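Local coordinates for protein tannase (Fusobacterium nucleatum subsp. nucleatum ATCC 25586, PDB 6YQ4) that acts as a tannase with detoxicant activity against gallotannins, probably hydrolysing their ester bonds with an alpha/beta-hydrolase-type domain, at residues 55-58 with 62-65; 232-237 with 244-249; 327-330 with 336-339; 357-362 with 384-389; 425-430 with 456-461. All blocks are in the same frame, centred on the assembly; numbering follows the deposited sequence.

Contact 1: residues 55-58 with 62-65; sequences EEYF and SIGS
The hydroxyl of Tyr57 is hydrogen-bonded to the backbone carbonyl of Gly108, and the same oxygen rests against Ile63, its OH lying 3.9 Å from Ile63 CB. That bond fixes the far end of a buried ring whose CE1 also approaches the isoleucine: Tyr57 CE1 is 4.1 Å from Ile63 CG1, with the two side chains running roughly at right angles. Glu56 closes on Ile63 from another quarter. Its chain leaves the backbone with CG anti to the carbonyl carbon (chi1 -76°) and then bends at chi2, which folds the carboxylate back toward its own backbone N and sets CG and CD across the tip of Ile63, the two side chains about perpendicular. CD1 of Ile63 consequently sits 3.4 Å from Glu56 CD, while Ile63 CG1 is 4.0 Å from Glu56 CG. No hydrogen bond links the two segments; a single isoleucine is wedged between the bent glutamate chain, carboxylate carbon included, and a phenol, and the backbone of Ser62 merely approaches Glu56. The 55-58 side is a 3-10 turn, closed by Phe58 N to Glu55 O at 3.1 Å, which brings Glu56 and Tyr57 round to meet the returning chain. Both segments belong to the one connection between strands 48-54 and 73-76, which folds back on itself here. Glu55 and Phe58 reach instead to Arg30 on strand 26-36, by a salt bridge and a cation-pi contact, so the turn is seated against the antiparallel end of the large mixed sheet.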
# COMPACT_ATOMS: atom_id res chain seq x y z
N GLU A 55 16.56 -9.63 -22.71
CA GLU A 55 17.50 -9.60 -23.81
C GLU A 55 16.84 -9.95 -25.14
O GLU A 55 17.28 -9.49 -26.19
CB GLU A 55 18.67 -10.55 -23.50
CG GLU A 55 19.77 -10.68 -24.57
CD GLU A 55 20.53 -9.39 -24.86
OE1 GLU A 55 20.34 -8.40 -24.14
OE2 GLU A 55 21.33 -9.37 -25.82
N GLU A 56 15.77 -10.76 -25.09
CA GLU A 56 15.02 -11.09 -26.30
C GLU A 56 14.57 -9.85 -27.06
O GLU A 56 14.49 -9.87 -28.29
CB GLU A 56 13.78 -11.93 -25.94
CG GLU A 56 14.07 -13.39 -25.61
CD GLU A 56 14.61 -13.60 -24.19
OE1 GLU A 56 14.80 -14.78 -23.83
OE2 GLU A 56 14.83 -12.61 -23.46
N TYR A 57 14.27 -8.76 -26.35
CA TYR A 57 13.68 -7.56 -26.93
C TYR A 57 14.69 -6.70 -27.68
O TYR A 57 14.32 -5.64 -28.20
CB TYR A 57 12.99 -6.76 -25.83
CG TYR A 57 11.80 -7.50 -25.24
CD1 TYR A 57 11.28 -8.64 -25.85
CD2 TYR A 57 11.20 -7.06 -24.07
CE1 TYR A 57 10.20 -9.31 -25.31
CE2 TYR A 57 10.11 -7.72 -23.53
CZ TYR A 57 9.63 -8.85 -24.15
OH TYR A 57 8.55 -9.50 -23.59
N PHE A 58 15.95 -7.14 -27.73
CA PHE A 58 16.99 -6.53 -28.56
C PHE A 58 17.43 -7.44 -29.70
O PHE A 58 18.33 -7.08 -30.46
CB PHE A 58 18.19 -6.15 -27.68
CG PHE A 58 17.82 -5.22 -26.57
CD1 PHE A 58 17.85 -3.85 -26.76
CD2 PHE A 58 17.42 -5.72 -25.34
CE1 PHE A 58 17.49 -2.99 -25.73
CE2 PHE A 58 17.06 -4.87 -24.30
CZ PHE A 58 17.10 -3.50 -24.50
N SER A 62 10.39 -12.97 -29.07
CA SER A 62 9.18 -12.85 -28.28
C SER A 62 9.32 -13.66 -27.00
O SER A 62 10.04 -14.66 -26.96
CB SER A 62 7.96 -13.34 -29.07
OG SER A 62 7.36 -12.27 -29.78
N ILE A 63 8.62 -13.23 -25.96
CA ILE A 63 8.44 -14.00 -24.73
C ILE A 63 6.94 -14.19 -24.54
O ILE A 63 6.23 -13.27 -24.10
CB ILE A 63 9.07 -13.32 -23.52
CG1 ILE A 63 10.57 -13.08 -23.75
CG2 ILE A 63 8.84 -14.16 -22.29
CD1 ILE A 63 11.44 -14.22 -23.29
N GLY A 64 6.46 -15.39 -24.83
CA GLY A 64 5.02 -15.61 -24.80
C GLY A 64 4.38 -14.72 -25.84
O GLY A 64 4.86 -14.61 -26.97
N SER A 65 3.29 -14.05 -25.45
CA SER A 65 2.63 -13.09 -26.32
C SER A 65 3.37 -11.76 -26.43
O SER A 65 2.97 -10.93 -27.24
CB SER A 65 1.21 -12.81 -25.82
OG SER A 65 0.62 -13.98 -25.27

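Contact 2: residues 232-237 with 244-249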
# COMPACT_ATOMS: atom_id res chain seq x y z
N MET A 232 5.50 -6.32 17.18
CA MET A 232 6.91 -6.01 17.09
C MET A 232 7.09 -4.53 17.35
O MET A 232 6.23 -3.72 16.99
CB MET A 232 7.49 -6.44 15.74
CG MET A 232 7.69 -7.96 15.70
SD MET A 232 7.73 -8.77 14.09
CE MET A 232 8.44 -10.36 14.57
N GLU A 233 8.17 -4.18 18.03
CA GLU A 233 8.47 -2.79 18.33
C GLU A 233 9.07 -2.15 17.08
O GLU A 233 10.13 -2.57 16.61
CB GLU A 233 9.40 -2.70 19.52
CG GLU A 233 10.17 -1.39 19.65
CD GLU A 233 11.37 -1.54 20.58
OE1 GLU A 233 12.52 -1.46 20.10
OE2 GLU A 233 11.15 -1.75 21.78
N PHE A 234 8.38 -1.17 16.53
CA PHE A 234 8.91 -0.33 15.47
C PHE A 234 9.18 1.05 16.06
O PHE A 234 8.46 1.51 16.94
CB PHE A 234 7.94 -0.26 14.28
CG PHE A 234 7.73 -1.60 13.59
CD1 PHE A 234 6.52 -1.91 13.00
CD2 PHE A 234 8.75 -2.55 13.56
CE1 PHE A 234 6.33 -3.15 12.37
CE2 PHE A 234 8.58 -3.79 12.94
CZ PHE A 234 7.36 -4.09 12.35
N THR A 235 10.26 1.68 15.61
CA THR A 235 10.67 3.00 16.06
C THR A 235 10.65 3.98 14.89
O THR A 235 10.37 3.62 13.73
CB THR A 235 12.08 2.97 16.68
OG1 THR A 235 13.07 2.92 15.65
CG2 THR A 235 12.25 1.76 17.59
N ARG A 236 10.99 5.24 15.22
CA ARG A 236 11.05 6.28 14.21
C ARG A 236 11.93 5.85 13.04
O ARG A 236 11.65 6.20 11.89
CB ARG A 236 11.58 7.58 14.82
CG ARG A 236 11.94 8.64 13.77
CD ARG A 236 12.42 9.93 14.41
NE ARG A 236 12.50 11.04 13.45
CZ ARG A 236 13.51 11.24 12.61
NH1 ARG A 236 14.53 10.38 12.56
NH2 ARG A 236 13.51 12.29 11.80
N ASN A 237 12.94 5.03 13.32
CA ASN A 237 14.05 4.79 12.41
C ASN A 237 14.04 3.38 11.83
O ASN A 237 15.04 2.96 11.24
CB ASN A 237 15.34 5.08 13.15
CG ASN A 237 15.35 6.49 13.73
OD1 ASN A 237 15.37 7.48 12.99
ND2 ASN A 237 15.27 6.59 15.07
N ASN A 244 7.94 -4.42 6.12
CA ASN A 244 7.30 -5.20 5.07
C ASN A 244 7.65 -6.68 5.10
O ASN A 244 6.85 -7.51 4.67
CB ASN A 244 7.70 -4.63 3.70
CG ASN A 244 7.01 -3.31 3.39
OD1 ASN A 244 6.26 -2.78 4.21
ND2 ASN A 244 7.28 -2.77 2.22
N ASP A 245 8.83 -7.04 5.61
CA ASP A 245 9.26 -8.44 5.66
C ASP A 245 9.17 -8.94 7.10
O ASP A 245 10.14 -8.87 7.86
CB ASP A 245 10.67 -8.58 5.13
CG ASP A 245 11.10 -10.02 4.99
OD1 ASP A 245 12.03 -10.29 4.20
OD2 ASP A 245 10.48 -10.88 5.67
N ARG A 246 7.98 -9.46 7.48
CA ARG A 246 7.73 -9.99 8.82
C ARG A 246 8.46 -11.34 9.09
O ARG A 246 8.20 -11.96 10.13
CB ARG A 246 6.23 -10.17 9.05
CG ARG A 246 5.48 -8.87 9.17
CD ARG A 246 6.26 -7.88 10.06
NE ARG A 246 5.74 -6.52 9.91
CZ ARG A 246 4.66 -6.05 10.51
NH1 ARG A 246 3.94 -6.82 11.34
NH2 ARG A 246 4.29 -4.80 10.29
N SER A 247 9.36 -11.82 8.24
CA SER A 247 10.15 -13.00 8.56
C SER A 247 11.49 -12.66 9.21
O SER A 247 12.29 -13.57 9.47
CB SER A 247 10.39 -13.84 7.30
OG SER A 247 11.47 -13.34 6.53
N LEU A 248 11.75 -11.38 9.48
CA LEU A 248 13.00 -10.97 10.11
C LEU A 248 12.84 -10.95 11.63
O LEU A 248 11.75 -10.66 12.15
CB LEU A 248 13.45 -9.60 9.58
CG LEU A 248 13.76 -9.52 8.08
CD1 LEU A 248 13.74 -8.07 7.60
CD2 LEU A 248 15.09 -10.18 7.71
N THR A 249 13.92 -11.29 12.34
CA THR A 249 13.87 -11.37 13.80
C THR A 249 13.80 -9.98 14.42
O THR A 249 14.72 -9.17 14.23
CB THR A 249 15.10 -12.11 14.33
OG1 THR A 249 14.90 -13.52 14.20
CG2 THR A 249 15.35 -11.77 15.79
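Phe234 and Arg246 meet in the excursion between the paired strands 228-232 and 252-256, a loop-helix-loop beside what is probably the catalytic centre of this alpha/beta-hydrolase fold: Arg246 touches His476, a member of a likely Ser-His-Asp triad with Ser166 and Asp444. The phenyl ring presents its edge to one face of the guanidinium, with Phe234 CZ raised over that face and displaced to its rim. The two planes stand 69° apart, an edge-on approach rather than a stack. The closest approach is 3.3 Å, from Phe234 CE1 to Arg246 NH2. The rotation of the guanidinium is set by partners beyond the segments, since NH2 forms a salt bridge with Asp446 and NE bonds to the carbonyl of Tyr243, whose ring also meets Phe234. A bend at chi2 (-43°) turns the arginine chain so that its head comes up to the phenyl group. The carbonyl oxygen of Met232 lies over the centre of one face of the Phe234 ring. Met232, extended beyond CG, reaches toward 244-249, its SD 4.4 Å from Arg246 CD and its CE 4.1 Å from Leu248 O, both loose contacts. The backbone that presents Arg246 is a type I beta turn from Asp245 to Leu248, built on an Asx turn. Asp245 OD2 accepts from Ser247 N at 3.0 Å and again, on its syn side, from Ser247 OG at 2.8 Å.

Contact 3: residues 327-330 with 336-339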
# COMPACT_ATOMS: atom_id res chain seq x y z
N ALA A 327 -15.63 -19.04 16.19
CA ALA A 327 -16.39 -17.98 15.56
C ALA A 327 -17.18 -18.44 14.34
O ALA A 327 -17.86 -17.62 13.70
CB ALA A 327 -15.44 -16.84 15.15
N PHE A 328 -17.12 -19.73 13.99
CA PHE A 328 -17.62 -20.21 12.72
C PHE A 328 -18.86 -21.08 12.92
O PHE A 328 -18.93 -21.87 13.87
CB PHE A 328 -16.55 -21.03 11.99
CG PHE A 328 -15.40 -20.21 11.48
CD1 PHE A 328 -15.46 -18.83 11.46
CD2 PHE A 328 -14.26 -20.83 11.01
CE1 PHE A 328 -14.40 -18.08 10.99
CE2 PHE A 328 -13.18 -20.08 10.54
CZ PHE A 328 -13.26 -18.70 10.52
N THR A 329 -19.82 -20.95 12.01
CA THR A 329 -20.88 -21.95 11.86
C THR A 329 -20.51 -22.86 10.71
O THR A 329 -20.47 -22.42 9.55
CB THR A 329 -22.25 -21.32 11.62
OG1 THR A 329 -22.57 -20.42 12.68
CG2 THR A 329 -23.30 -22.43 11.59
N ILE A 330 -20.24 -24.12 11.03
CA ILE A 330 -19.82 -25.14 10.08
C ILE A 330 -20.87 -26.23 10.04
O ILE A 330 -21.25 -26.76 11.08
CB ILE A 330 -18.45 -25.73 10.47
CG1 ILE A 330 -17.39 -24.64 10.44
CG2 ILE A 330 -18.11 -26.91 9.56
CD1 ILE A 330 -16.06 -25.08 10.98
N VAL A 336 -20.67 -21.66 6.93
CA VAL A 336 -21.85 -20.96 6.41
C VAL A 336 -22.12 -19.64 7.11
O VAL A 336 -22.94 -18.85 6.62
CB VAL A 336 -23.11 -21.85 6.43
CG1 VAL A 336 -22.88 -23.15 5.65
CG2 VAL A 336 -23.56 -22.14 7.87
N ALA A 337 -21.46 -19.35 8.23
CA ALA A 337 -21.65 -18.10 8.94
C ALA A 337 -20.41 -17.84 9.78
O ALA A 337 -19.77 -18.78 10.26
CB ALA A 337 -22.91 -18.13 9.84
N VAL A 338 -20.08 -16.56 9.95
CA VAL A 338 -18.91 -16.10 10.71
C VAL A 338 -19.36 -15.01 11.67
O VAL A 338 -19.84 -13.95 11.22
CB VAL A 338 -17.79 -15.56 9.81
CG1 VAL A 338 -16.71 -14.87 10.65
CG2 VAL A 338 -17.19 -16.67 8.99
N ASN A 339 -19.21 -15.23 12.96
CA ASN A 339 -19.51 -14.19 13.95
C ASN A 339 -18.29 -13.28 14.03
O ASN A 339 -17.33 -13.55 14.75
CB ASN A 339 -19.88 -14.80 15.29
CG ASN A 339 -20.30 -13.75 16.31
OD1 ASN A 339 -19.93 -12.58 16.18
ND2 ASN A 339 -21.06 -14.17 17.32
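Three strong backbone hydrogen bonds tie 327-330 to 336-339: Val336 N to Thr329 O at 2.7 Å, Thr329 N to Ala337 O at 2.8 Å, and Asn339 N to Ala327 O at 2.8 Å. They make an antiparallel beta hairpin of the strands 328-330 and 335-338, interrupted by a classic beta bulge in which Val336 and Ala337 both face Thr329. Thr329 O therefore has two donors, Val336 N held nearly straight on and Ala337 N only weakly, at 3.5 Å. Past the bulge, Thr329 and Ala337 form the hydrogen-bonded pair and Phe328 and Val338 the non-hydrogen-bonded one. Asn339 sits at the N-cap position of helix 340-344, so its bond to Ala327 O lies at the open end of the hairpin, where the chain passes into the helix.

The two faces differ in what they carry. On one, the Phe328 and Val338 side chains run next to each other in the same direction, Phe328 CD1 and CE1 each 3.7 Å from Val338 CG2; both residues also pack on Ile307 of helix 298-316, which makes this the inward face of the hairpin. On the other, Thr329 OG1 lies beside the methyl of Ala337. With chi1 at -57°, OG1 stays beside the backbone N of Thr329 and CG2 falls anti to it, toward the bulge, where it meets CG2 of Val336 at 3.7 Å.

Contact 4: residues 357-362 with 384-389; sequences DSLDAS and FDINNK
The amide of Asn387 is the flat group that bridges the two segments: its ND2 donates to Leu359 O at 2.6 Å, bent at the hydrogen to an N-H...O angle of 146°. The carbonyl oxygen stands 20° out of the amide plane, and the donor meets it at a C=O...N angle of 133°, tilted from the carbonyl plane. Asn387 OD1 is 3.3 Å from the same oxygen, but two acceptors make no bond. Farther round the helix, the Phe384 ring has Asn388 CB over one face and Asp385 OD1 at its edge, in plane.

Leu359 is the second residue of a type I beta turn from Ser358 to Ala361, closed by Ala361 N to Ser358 O at 2.9 Å. The turn lies in the loop after helix 340-344 and abuts helix 381-394, one turn of which supplies neighbours Ile386 and Asn387. Both methyls of Leu359 lie against Ile386, the two side chains crossing at about a right angle: CD2 is 3.8 Å from Ile386 CD1, and CD1 is 3.9 Å from Ile386 CG2. The first torsion of Ile386 turns CG2 to the leucine, and an extended chi2 brings CD1 there too. Asp357, just before the turn, is tied down by several hydrogen bonds, among them those from Asn366 ND2 and Phe379 N, while its carbonyl bonds to Ser383 OG.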
# COMPACT_ATOMS: atom_id res chain seq x y z
N ASP A 357 -2.95 7.85 14.51
CA ASP A 357 -2.68 9.19 15.03
C ASP A 357 -2.53 9.14 16.56
O ASP A 357 -3.49 9.42 17.30
CB ASP A 357 -3.75 10.19 14.61
CG ASP A 357 -3.31 11.63 14.83
OD1 ASP A 357 -2.16 11.78 15.33
OD2 ASP A 357 -4.06 12.59 14.50
N SER A 358 -1.32 8.80 17.02
CA SER A 358 -1.01 8.71 18.46
C SER A 358 -1.06 10.06 19.15
O SER A 358 -0.71 11.09 18.57
CB SER A 358 0.38 8.12 18.70
OG SER A 358 0.69 7.11 17.78
N LEU A 359 -1.43 10.03 20.44
CA LEU A 359 -1.58 11.26 21.22
C LEU A 359 -0.27 12.01 21.44
O LEU A 359 -0.30 13.22 21.68
CB LEU A 359 -2.22 10.95 22.57
CG LEU A 359 -3.69 10.54 22.51
CD1 LEU A 359 -4.31 10.63 23.87
CD2 LEU A 359 -4.44 11.39 21.51
N ASP A 360 0.87 11.33 21.40
CA ASP A 360 2.17 11.99 21.48
C ASP A 360 2.81 12.18 20.10
O ASP A 360 4.00 12.51 20.03
CB ASP A 360 3.11 11.21 22.40
CG ASP A 360 3.50 9.85 21.84
OD1 ASP A 360 2.75 9.32 20.99
OD2 ASP A 360 4.54 9.31 22.25
N ALA A 361 2.06 11.93 19.02
CA ALA A 361 2.50 12.19 17.64
C ALA A 361 3.72 11.36 17.24
O ALA A 361 4.56 11.81 16.48
CB ALA A 361 2.79 13.69 17.42
N SER A 362 3.82 10.13 17.73
CA SER A 362 5.03 9.34 17.61
C SER A 362 4.92 8.19 16.62
O SER A 362 5.91 7.49 16.39
CB SER A 362 5.42 8.77 18.97
OG SER A 362 4.44 7.83 19.38
N PHE A 384 -5.86 15.48 17.71
CA PHE A 384 -5.51 16.89 17.86
C PHE A 384 -6.32 17.53 18.98
O PHE A 384 -5.75 18.18 19.87
CB PHE A 384 -5.71 17.63 16.53
CG PHE A 384 -5.54 19.12 16.64
CD1 PHE A 384 -4.28 19.70 16.55
CD2 PHE A 384 -6.64 19.96 16.84
CE1 PHE A 384 -4.11 21.09 16.66
CE2 PHE A 384 -6.48 21.35 16.96
CZ PHE A 384 -5.21 21.91 16.87
N ASP A 385 -7.65 17.34 18.97
CA ASP A 385 -8.51 17.99 19.96
C ASP A 385 -8.18 17.53 21.37
O ASP A 385 -8.29 18.32 22.32
CB ASP A 385 -9.99 17.72 19.68
CG ASP A 385 -10.55 18.50 18.49
OD1 ASP A 385 -9.81 19.26 17.83
OD2 ASP A 385 -11.75 18.34 18.20
N ILE A 386 -7.84 16.25 21.56
CA ILE A 386 -7.44 15.81 22.90
C ILE A 386 -6.27 16.65 23.38
O ILE A 386 -6.28 17.19 24.50
CB ILE A 386 -7.08 14.32 22.91
CG1 ILE A 386 -8.32 13.44 22.89
CG2 ILE A 386 -6.29 13.99 24.15
CD1 ILE A 386 -7.97 11.96 22.90
N ASN A 387 -5.24 16.79 22.54
CA ASN A 387 -4.05 17.51 22.95
C ASN A 387 -4.30 19.01 23.04
O ASN A 387 -3.81 19.68 23.96
CB ASN A 387 -2.90 17.20 21.98
CG ASN A 387 -2.29 15.83 22.25
OD1 ASN A 387 -2.05 15.46 23.39
ND2 ASN A 387 -2.07 15.07 21.19
N ASN A 388 -5.09 19.55 22.11
CA ASN A 388 -5.42 20.96 22.13
C ASN A 388 -6.20 21.34 23.40
O ASN A 388 -5.96 22.40 23.99
CB ASN A 388 -6.22 21.29 20.87
CG ASN A 388 -6.45 22.76 20.68
OD1 ASN A 388 -5.51 23.53 20.47
ND2 ASN A 388 -7.71 23.17 20.73
N LYS A 389 -7.13 20.48 23.83
CA LYS A 389 -7.87 20.75 25.05
C LYS A 389 -6.96 20.69 26.27
O LYS A 389 -7.10 21.48 27.20
CB LYS A 389 -9.03 19.75 25.19
CG LYS A 389 -9.35 19.25 26.60
CD LYS A 389 -10.33 20.18 27.31
CE LYS A 389 -11.12 19.46 28.41
NZ LYS A 389 -10.26 18.74 29.38

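Contact 5: residues 425-430 with 456-461; sequences YYIDSN and ALKLKN
An irregular stretch of backbone, 425-430, passes beside helix 450-461, with Ile427 and Leu459 as the nearest pair at 6.7 Å between their CA atoms. Ile427 points at the helix and is essentially the whole contribution of its segment; Lys458 and Leu459, successive residues of the helix, receive it. The methyl Ile427 CD1 lies 3.7 Å from Leu459 CD2, and Ile427 CG2 comes to 3.8 Å from the same CD2, so one leucine methyl is held against both branches of the isoleucine. The two side chains cross at about a right angle. A chi1 of -66° leaves CG2 of Ile427 between Lys458 and Leu459, and sends CG1 and CD1 to Leu459.

Lys458 runs antiparallel to the isoleucine, sliding past it: its CG is 3.8 Å from Ile427 CG2, and a bend at chi2 carries CE to 3.4 Å from Ile427 O. Nothing polar is bonded across the contact. The ammonium lies 4.0 Å from that carbonyl (Lys458 NZ to Ile427 O), and Asp428 OD1 is farther off, 5.6 Å from Lys458 NZ; their opposite charges may still attract weakly. This is plain apolar packing on the flank of the large sheet. Leu459 also rests on Trp436 and Ile438 of strand 435-439 and on Val466 of strand 465-469, so the contact seats the chain entering strand 435-439 against the helix that leads to the outermost strand, 465-469.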
# COMPACT_ATOMS: atom_id res chain seq x y z
N TYR A 425 -10.34 10.20 -1.70
CA TYR A 425 -10.84 11.45 -2.25
C TYR A 425 -10.66 11.55 -3.76
O TYR A 425 -11.03 12.57 -4.35
CB TYR A 425 -10.17 12.66 -1.59
CG TYR A 425 -10.23 12.65 -0.09
CD1 TYR A 425 -11.42 12.91 0.57
CD2 TYR A 425 -9.09 12.39 0.66
CE1 TYR A 425 -11.48 12.90 1.96
CE2 TYR A 425 -9.14 12.36 2.04
CZ TYR A 425 -10.33 12.62 2.69
OH TYR A 425 -10.37 12.60 4.06
N TYR A 426 -10.09 10.54 -4.41
CA TYR A 426 -9.80 10.63 -5.83
C TYR A 426 -10.53 9.58 -6.67
O TYR A 426 -10.55 9.72 -7.89
CB TYR A 426 -8.28 10.50 -6.08
CG TYR A 426 -7.44 11.65 -5.51
CD1 TYR A 426 -7.23 12.82 -6.24
CD2 TYR A 426 -6.87 11.55 -4.25
CE1 TYR A 426 -6.47 13.86 -5.73
CE2 TYR A 426 -6.12 12.58 -3.73
CZ TYR A 426 -5.92 13.73 -4.46
OH TYR A 426 -5.16 14.73 -3.91
N ILE A 427 -11.10 8.56 -6.06
CA ILE A 427 -11.71 7.47 -6.81
C ILE A 427 -13.10 7.89 -7.24
O ILE A 427 -13.93 8.25 -6.40
CB ILE A 427 -11.75 6.20 -5.96
CG1 ILE A 427 -10.33 5.69 -5.68
CG2 ILE A 427 -12.58 5.13 -6.66
CD1 ILE A 427 -10.27 4.66 -4.59
N ASP A 428 -13.36 7.79 -8.54
CA ASP A 428 -14.54 8.29 -9.24
C ASP A 428 -14.93 7.26 -10.28
O ASP A 428 -14.13 6.39 -10.64
CB ASP A 428 -14.24 9.58 -10.03
CG ASP A 428 -14.93 10.76 -9.49
OD1 ASP A 428 -15.62 10.60 -8.47
OD2 ASP A 428 -14.78 11.84 -10.10
N SER A 429 -16.13 7.42 -10.84
CA SER A 429 -16.43 6.62 -12.02
C SER A 429 -15.49 6.99 -13.17
O SER A 429 -15.31 6.17 -14.07
CB SER A 429 -17.92 6.76 -12.41
OG SER A 429 -18.20 7.95 -13.12
N ASN A 430 -14.84 8.15 -13.12
CA ASN A 430 -13.90 8.57 -14.16
C ASN A 430 -12.46 8.15 -13.91
O ASN A 430 -11.62 8.35 -14.80
CB ASN A 430 -13.92 10.08 -14.34
CG ASN A 430 -15.27 10.58 -14.74
OD1 ASN A 430 -15.89 10.04 -15.66
ND2 ASN A 430 -15.76 11.60 -14.04
N ALA A 456 -11.80 -1.33 -1.67
CA ALA A 456 -12.35 -2.23 -2.66
C ALA A 456 -13.81 -1.89 -2.98
O ALA A 456 -14.22 -1.92 -4.14
CB ALA A 456 -12.19 -3.68 -2.16
N LEU A 457 -14.60 -1.51 -1.98
CA LEU A 457 -16.00 -1.20 -2.28
C LEU A 457 -16.12 0.07 -3.11
O LEU A 457 -16.96 0.15 -4.02
CB LEU A 457 -16.81 -1.05 -1.00
CG LEU A 457 -17.09 -2.33 -0.23
CD1 LEU A 457 -17.31 -2.07 1.29
CD2 LEU A 457 -18.26 -3.02 -0.85
N LYS A 458 -15.35 1.08 -2.74
CA LYS A 458 -15.38 2.35 -3.44
C LYS A 458 -15.00 2.18 -4.90
O LYS A 458 -15.64 2.77 -5.79
CB LYS A 458 -14.44 3.33 -2.73
CG LYS A 458 -14.39 4.70 -3.33
CD LYS A 458 -15.72 5.39 -3.17
CE LYS A 458 -15.69 6.73 -3.90
NZ LYS A 458 -17.06 7.29 -4.16
N LEU A 459 -14.02 1.33 -5.18
CA LEU A 459 -13.64 1.11 -6.58
C LEU A 459 -14.72 0.34 -7.35
O LEU A 459 -15.02 0.65 -8.51
CB LEU A 459 -12.31 0.37 -6.64
CG LEU A 459 -11.08 1.07 -6.10
CD1 LEU A 459 -10.03 0.06 -5.64
CD2 LEU A 459 -10.52 1.98 -7.17
N LYS A 460 -15.31 -0.69 -6.73
CA LYS A 460 -16.40 -1.41 -7.38
C LYS A 460 -17.58 -0.49 -7.64
O LYS A 460 -18.20 -0.53 -8.73
CB LYS A 460 -16.83 -2.59 -6.51
CG LYS A 460 -15.77 -3.64 -6.35
CD LYS A 460 -16.27 -4.77 -5.50
CE LYS A 460 -17.05 -5.79 -6.31
NZ LYS A 460 -16.27 -7.05 -6.34
N ASN A 461 -17.93 0.35 -6.66
CA ASN A 461 -19.09 1.22 -6.81
C ASN A 461 -18.88 2.23 -7.92
O ASN A 461 -19.87 2.78 -8.44
CB ASN A 461 -19.39 1.93 -5.49
CG ASN A 461 -19.97 0.99 -4.42
OD1 ASN A 461 -20.13 1.37 -3.28
ND2 ASN A 461 -20.30 -0.24 -4.81

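The five contacts are separate, closing one after another along the chain, and none touches another. Contact 2 alone lies beside the probable catalytic centre. Contact 4 is its closest neighbour, nearest atoms about 6 Å apart although their centres are 24 Å apart. Contact 5 lies across the chain's centre from contact 2, with 32 Å between centres. Contact 1 stands alone at the far end: its centre is 55 Å from that of contact 4, on the opposite side of the chain. The magnesium ion bound by Asp150, Met153 and Gly155 is about 9 Å from the Tyr57 side chain, Gly155 about 6 Å. Contact 3, about 16 Å from contact 5 at nearest atoms, is peripheral.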